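PDB 1U5K: DNA repair protein RecO from Deinococcus radiodurans, which is thought to take part in DNA repair and in recombination by the RecF pathway, and binds a zinc ion. Local coordinates for residues F91-L94 / M95-A99; Q111-D114 / L115-S119; M136-K139 / L140-L143. All coordinates share one frame; numbering follows the deposited sequence.

Interaction 1: residues F91-L94 / M95-A99; sequences FAHL and MAEFA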
# COMPACT_ATOMS: atom_id res chain seq x y z
N PHE A 91 9.53 -12.33 -2.07
CA PHE A 91 8.73 -12.96 -3.11
C PHE A 91 7.54 -13.74 -2.54
O PHE A 91 6.47 -13.68 -3.15
CB PHE A 91 9.60 -13.75 -4.09
CG PHE A 91 10.38 -12.86 -5.03
CD1 PHE A 91 11.76 -12.79 -4.97
CD2 PHE A 91 9.72 -12.06 -5.96
CE1 PHE A 91 12.47 -11.90 -5.78
CE2 PHE A 91 10.42 -11.21 -6.80
CZ PHE A 91 11.81 -11.11 -6.71
N ALA A 92 7.69 -14.42 -1.40
CA ALA A 92 6.57 -15.04 -0.70
C ALA A 92 5.52 -13.97 -0.39
O ALA A 92 4.33 -14.19 -0.57
CB ALA A 92 7.02 -15.75 0.60
N HIS A 93 5.98 -12.83 0.10
CA HIS A 93 5.12 -11.72 0.50
C HIS A 93 4.36 -11.14 -0.70
O HIS A 93 3.16 -10.88 -0.61
CB HIS A 93 6.01 -10.70 1.16
CG HIS A 93 5.31 -9.63 1.94
ND1 HIS A 93 4.08 -9.79 2.52
CD2 HIS A 93 5.73 -8.39 2.29
CE1 HIS A 93 3.75 -8.70 3.18
NE2 HIS A 93 4.73 -7.82 3.02
N LEU A 94 5.04 -10.97 -1.82
CA LEU A 94 4.40 -10.60 -3.07
C LEU A 94 3.31 -11.59 -3.47
O LEU A 94 2.20 -11.17 -3.78
CB LEU A 94 5.43 -10.41 -4.18
CG LEU A 94 4.96 -10.18 -5.61
CD1 LEU A 94 4.03 -8.98 -5.68
CD2 LEU A 94 6.17 -9.97 -6.48
N MET A 95 3.59 -12.89 -3.47
CA MET A 95 2.58 -13.87 -3.88
C MET A 95 1.37 -13.75 -2.96
O MET A 95 0.25 -13.83 -3.46
CB MET A 95 3.10 -15.30 -3.82
CG MET A 95 4.23 -15.51 -4.82
SD MET A 95 3.77 -15.30 -6.53
CE MET A 95 3.99 -13.61 -6.78
N ALA A 96 1.60 -13.57 -1.67
CA ALA A 96 0.52 -13.51 -0.69
C ALA A 96 -0.43 -12.34 -0.97
O ALA A 96 -1.64 -12.53 -1.08
CB ALA A 96 1.05 -13.47 0.71
N GLU A 97 0.13 -11.14 -1.11
CA GLU A 97 -0.68 -9.94 -1.30
C GLU A 97 -1.28 -9.92 -2.72
O GLU A 97 -2.41 -9.51 -2.94
CB GLU A 97 0.13 -8.68 -0.98
CG GLU A 97 0.47 -8.52 0.50
CD GLU A 97 -0.74 -8.16 1.36
OE1 GLU A 97 -1.84 -7.84 0.84
OE2 GLU A 97 -0.58 -8.15 2.60
N PHE A 98 -0.55 -10.47 -3.69
CA PHE A 98 -1.04 -10.53 -5.05
C PHE A 98 -2.24 -11.47 -5.13
O PHE A 98 -3.27 -11.11 -5.70
CB PHE A 98 0.05 -11.03 -6.01
CG PHE A 98 -0.45 -11.30 -7.40
CD1 PHE A 98 -0.67 -10.28 -8.31
CD2 PHE A 98 -0.71 -12.60 -7.79
CE1 PHE A 98 -1.13 -10.56 -9.61
CE2 PHE A 98 -1.14 -12.89 -9.08
CZ PHE A 98 -1.38 -11.86 -9.97
N ALA A 99 -2.10 -12.65 -4.53
CA ALA A 99 -3.21 -13.60 -4.57
C ALA A 99 -4.48 -13.05 -3.91
O ALA A 99 -5.59 -13.19 -4.43
CB ALA A 99 -2.82 -14.93 -3.97
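Leu94 and Met95 are neighbours in sequence, yet their side chains meet: the terminal methyl CE of Met95 lies 3.8 Å from CG of Leu94. The methionine reaches it by folding back. Its CG stands beside the backbone N (chi1 -64°), and further bends at chi2 and chi3 carry the methyl round to the leucine instead of straight outward. On the way CG passes 3.3 Å from the carbonyl oxygen of Phe91, which also accepts the backbone N-H of Met95. This side is densely packed. Leu94 O takes the Phe98 N-H at 2.8 Å, the shortest of four successive i to i+4 bonds, and CB of Phe98 lies 3.1 Å from that same oxygen. With CG swung anti to the backbone N (chi1 171°), the Phe98 ring leads away from the turn and meets Trp232 edge-to-face.

The His93 and Glu97 side is looser. Glu97 CG comes no nearer than 4.2 Å to CE1 of the His93 imidazole, approaching the ring obliquely, while ND1 and the carboxylate oxygen OE2 remain 4.9 Å apart. The glutamate instead forms a salt bridge through OE1 with Arg14 on strand 5-17, and both side chains pack on the second subunit, on Pro81 and Pro86 of that chain, so this side is buried too, though less closely knit within the helix. Phe91, at the other end of the turn, remains partly exposed. Regular i to i+4 bonding with nearly all side chains buried fits a helix at the centre of a helical bundle, here 86-102, packed by helices 110-125, 129-141 and 211-225.

Interaction 2: residues Q111-D114 / L115-S119; sequences QAFD and LFAAS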
# COMPACT_ATOMS: atom_id res chain seq x y z
N GLN A 111 -8.00 -25.32 -6.65
CA GLN A 111 -6.94 -25.31 -7.64
C GLN A 111 -6.02 -24.10 -7.40
O GLN A 111 -4.80 -24.20 -7.48
CB GLN A 111 -7.53 -25.27 -9.05
CG GLN A 111 -8.26 -26.53 -9.49
CD GLN A 111 -9.67 -26.70 -8.94
OE1 GLN A 111 -10.27 -25.78 -8.37
NE2 GLN A 111 -10.20 -27.90 -9.13
N ALA A 112 -6.63 -22.98 -7.02
CA ALA A 112 -5.92 -21.75 -6.70
C ALA A 112 -5.09 -21.96 -5.45
O ALA A 112 -3.92 -21.60 -5.45
CB ALA A 112 -6.90 -20.59 -6.56
N PHE A 113 -5.66 -22.59 -4.43
CA PHE A 113 -4.93 -22.90 -3.22
C PHE A 113 -3.68 -23.72 -3.53
O PHE A 113 -2.57 -23.41 -3.07
CB PHE A 113 -5.75 -23.64 -2.15
CG PHE A 113 -4.90 -24.04 -0.96
CD1 PHE A 113 -4.53 -23.10 -0.02
CD2 PHE A 113 -4.37 -25.32 -0.87
CE1 PHE A 113 -3.68 -23.43 1.01
CE2 PHE A 113 -3.52 -25.67 0.15
CZ PHE A 113 -3.17 -24.73 1.09
N ASP A 114 -3.85 -24.76 -4.34
CA ASP A 114 -2.74 -25.67 -4.61
C ASP A 114 -1.60 -24.99 -5.37
O ASP A 114 -0.42 -25.19 -5.08
CB ASP A 114 -3.21 -26.84 -5.48
CG ASP A 114 -4.01 -27.86 -4.70
OD1 ASP A 114 -3.85 -27.97 -3.46
OD2 ASP A 114 -4.82 -28.58 -5.30
N LEU A 115 -1.98 -24.18 -6.35
CA LEU A 115 -1.04 -23.37 -7.10
C LEU A 115 -0.37 -22.33 -6.21
O LEU A 115 0.83 -22.08 -6.36
CB LEU A 115 -1.73 -22.64 -8.25
CG LEU A 115 -1.17 -22.57 -9.66
CD1 LEU A 115 -1.33 -21.15 -10.16
CD2 LEU A 115 0.23 -23.09 -9.94
N PHE A 116 -1.14 -21.67 -5.35
CA PHE A 116 -0.52 -20.74 -4.40
C PHE A 116 0.52 -21.40 -3.48
O PHE A 116 1.63 -20.90 -3.30
CB PHE A 116 -1.59 -20.02 -3.58
CG PHE A 116 -1.01 -19.13 -2.53
CD1 PHE A 116 -0.48 -17.90 -2.89
CD2 PHE A 116 -0.98 -19.52 -1.21
CE1 PHE A 116 0.10 -17.09 -1.94
CE2 PHE A 116 -0.42 -18.71 -0.26
CZ PHE A 116 0.12 -17.49 -0.62
N ALA A 117 0.17 -22.53 -2.89
CA ALA A 117 1.06 -23.26 -2.01
C ALA A 117 2.34 -23.65 -2.75
O ALA A 117 3.45 -23.48 -2.23
CB ALA A 117 0.37 -24.50 -1.43
N ALA A 118 2.20 -24.05 -4.01
CA ALA A 118 3.37 -24.44 -4.82
C ALA A 118 4.26 -23.24 -5.09
O ALA A 118 5.48 -23.35 -5.15
CB ALA A 118 2.92 -25.07 -6.14
N SER A 119 3.65 -22.06 -5.24
CA SER A 119 4.39 -20.83 -5.46
C SER A 119 5.29 -20.55 -4.27
O SER A 119 6.44 -20.17 -4.46
CB SER A 119 3.46 -19.65 -5.81
OG SER A 119 2.96 -19.00 -4.67
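The Phe113 ring stands out from the helix with a slight lean toward the next turn, where its atom CZ comes within 4.4 Å of the methyl CB of Ala117. The approach is oblique and loose, and both residues also rest on Ile11 of strand 5-17. Closer packing is found at the backbone: the Ala117 methyl lies 3.5 Å from Phe113 O, the oxygen that accepts the Ala117 N-H at 2.9 Å in a nearly straight bond (169°). One residue earlier, Ala112 O receives the Phe116 N-H at 2.8 Å. Phe116 has its CG turned opposite the backbone N (chi1 176°), which sends the ring off this turn to lie between Met95 and Ala99 of helix 86-102 and the isoleucines of strand 5-17. Its own carbonyl oxygen gains a side-chain donor, as Ser119 OG bonds to Phe116 O at 2.7 Å, in the carbonyl plane and on a lone pair, giving this buried hydroxyl a partner. Leu115 turns to helix 129-141. Mostly apolar residues turned inward, with Gln111 and Asp114 exposed, make 110-125 an amphipathic bundle helix, packed on helices 86-102 and 129-141 and on strand 5-17 of the OB-type beta domain.

Interaction 3: residues M136-K139 / L140-L143; sequences MSYK and LLGL
Leu141 has its CG anti to its carbonyl carbon (chi1 -54°), and Tyr138 holds its ring by a chi1 of -87°; together these torsions set the two side chains next to each other, pointing the same way. The leucine methyl CD1 touches ring atom CD2 of the tyrosine at 3.9 Å, approaching the ring obliquely. Nearer the backbone the fit is closer, with Leu141 CB only 3.2 Å from Tyr138 O. The phenol end of Tyr138 is anchored by a hydrogen bond from OH to Leu214 O, and Phe189 meets its ring edge-to-face. A shorter residue such as an alanine in place of Leu141 would probably open a gap beside the Tyr138 ring and cost the contact with Val222 of helix 211-225.

Here helix 129-141 runs out, its i to i+4 bonding giving way to i to i+3 bonds, as is common at helix C-terminal ends. Leu140 N still bonds to Met136 O at 2.9 Å. The N-H of Leu141 is then shared weakly between Ser137 O and Tyr138 O. Gly142 N donates to Lys139 O at 3.1 Å, arriving well above the carbonyl plane rather than on a lone pair. Leu140 covers the Met136 carbonyl, its CG 3.4 Å from that oxygen, and packs on Leu115 and Leu102 of the neighbouring helices. Lys139, bent at chi2, directs its amine to the backbone oxygens of Arg196 and Val194, joining this helix end to the segment that follows helix 184-192.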
# COMPACT_ATOMS: atom_id res chain seq x y z
N MET A 136 4.16 -17.94 -11.51
CA MET A 136 3.04 -18.33 -10.68
C MET A 136 1.97 -17.24 -10.69
O MET A 136 0.78 -17.52 -10.77
CB MET A 136 3.53 -18.62 -9.26
CG MET A 136 4.46 -19.84 -9.21
SD MET A 136 3.66 -21.34 -9.74
CE MET A 136 2.86 -21.75 -8.36
N SER A 137 2.40 -15.99 -10.65
CA SER A 137 1.45 -14.89 -10.72
C SER A 137 0.67 -14.88 -12.05
O SER A 137 -0.57 -14.78 -12.06
CB SER A 137 2.16 -13.60 -10.24
OG SER A 137 2.91 -13.08 -11.31
N TYR A 138 1.33 -15.12 -13.18
CA TYR A 138 0.65 -15.22 -14.46
C TYR A 138 -0.26 -16.45 -14.54
O TYR A 138 -1.40 -16.38 -15.01
CB TYR A 138 1.63 -15.17 -15.64
CG TYR A 138 2.00 -13.81 -16.14
CD1 TYR A 138 2.96 -13.06 -15.50
CD2 TYR A 138 1.37 -13.25 -17.26
CE1 TYR A 138 3.28 -11.79 -15.95
CE2 TYR A 138 1.71 -12.00 -17.75
CZ TYR A 138 2.67 -11.27 -17.08
OH TYR A 138 3.07 -10.02 -17.50
N LYS A 139 0.22 -17.56 -14.01
CA LYS A 139 -0.59 -18.76 -13.94
C LYS A 139 -1.87 -18.58 -13.16
O LYS A 139 -2.92 -19.08 -13.56
CB LYS A 139 0.19 -19.96 -13.40
CG LYS A 139 -0.49 -21.28 -13.68
CD LYS A 139 -0.18 -21.87 -15.06
CE LYS A 139 -0.95 -23.17 -15.26
NZ LYS A 139 -1.10 -23.54 -16.68
N LEU A 140 -1.80 -17.86 -12.04
CA LEU A 140 -2.99 -17.62 -11.24
C LEU A 140 -4.03 -16.79 -12.00
O LEU A 140 -5.21 -16.88 -11.69
CB LEU A 140 -2.66 -16.94 -9.92
CG LEU A 140 -1.96 -17.78 -8.86
CD1 LEU A 140 -1.13 -16.98 -7.84
CD2 LEU A 140 -2.94 -18.71 -8.17
N LEU A 141 -3.64 -15.96 -12.96
CA LEU A 141 -4.61 -15.28 -13.80
C LEU A 141 -5.64 -16.20 -14.44
O LEU A 141 -6.81 -15.82 -14.60
CB LEU A 141 -3.93 -14.45 -14.89
CG LEU A 141 -2.87 -13.42 -14.49
CD1 LEU A 141 -2.22 -12.79 -15.72
CD2 LEU A 141 -3.53 -12.36 -13.67
N GLY A 142 -5.22 -17.39 -14.83
CA GLY A 142 -6.11 -18.38 -15.40
C GLY A 142 -7.16 -18.95 -14.47
O GLY A 142 -8.11 -19.56 -14.94
N LEU A 143 -7.00 -18.77 -13.16
CA LEU A 143 -7.96 -19.34 -12.23
C LEU A 143 -8.90 -18.30 -11.63
O LEU A 143 -9.81 -18.62 -10.88
CB LEU A 143 -7.21 -20.04 -11.10
CG LEU A 143 -6.28 -21.17 -11.52
CD1 LEU A 143 -5.47 -21.64 -10.32
CD2 LEU A 143 -7.05 -22.30 -12.15

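Overall arrangement
The chain first builds the strands of the N-terminal beta domain, then enters the helices that hold all three contacts. Interaction 1 lies on helix 86-102, interaction 2 on helix 110-125 and interaction 3 at the end of helix 129-141. Each spans only about two helical turns and closes no long loop; they follow in series, neither nested nor crossing. In space, however, each touches the other two. Phe116 packs on Met95, Ala96 and Ala99; Phe98 and Met95 meet Ser137; and Leu115 lies against Lys139 and Leu140. The three helices thus share one core, with strand 5-17 beside interactions 1 and 2, and helix 211-225 beside interactions 1 and 3.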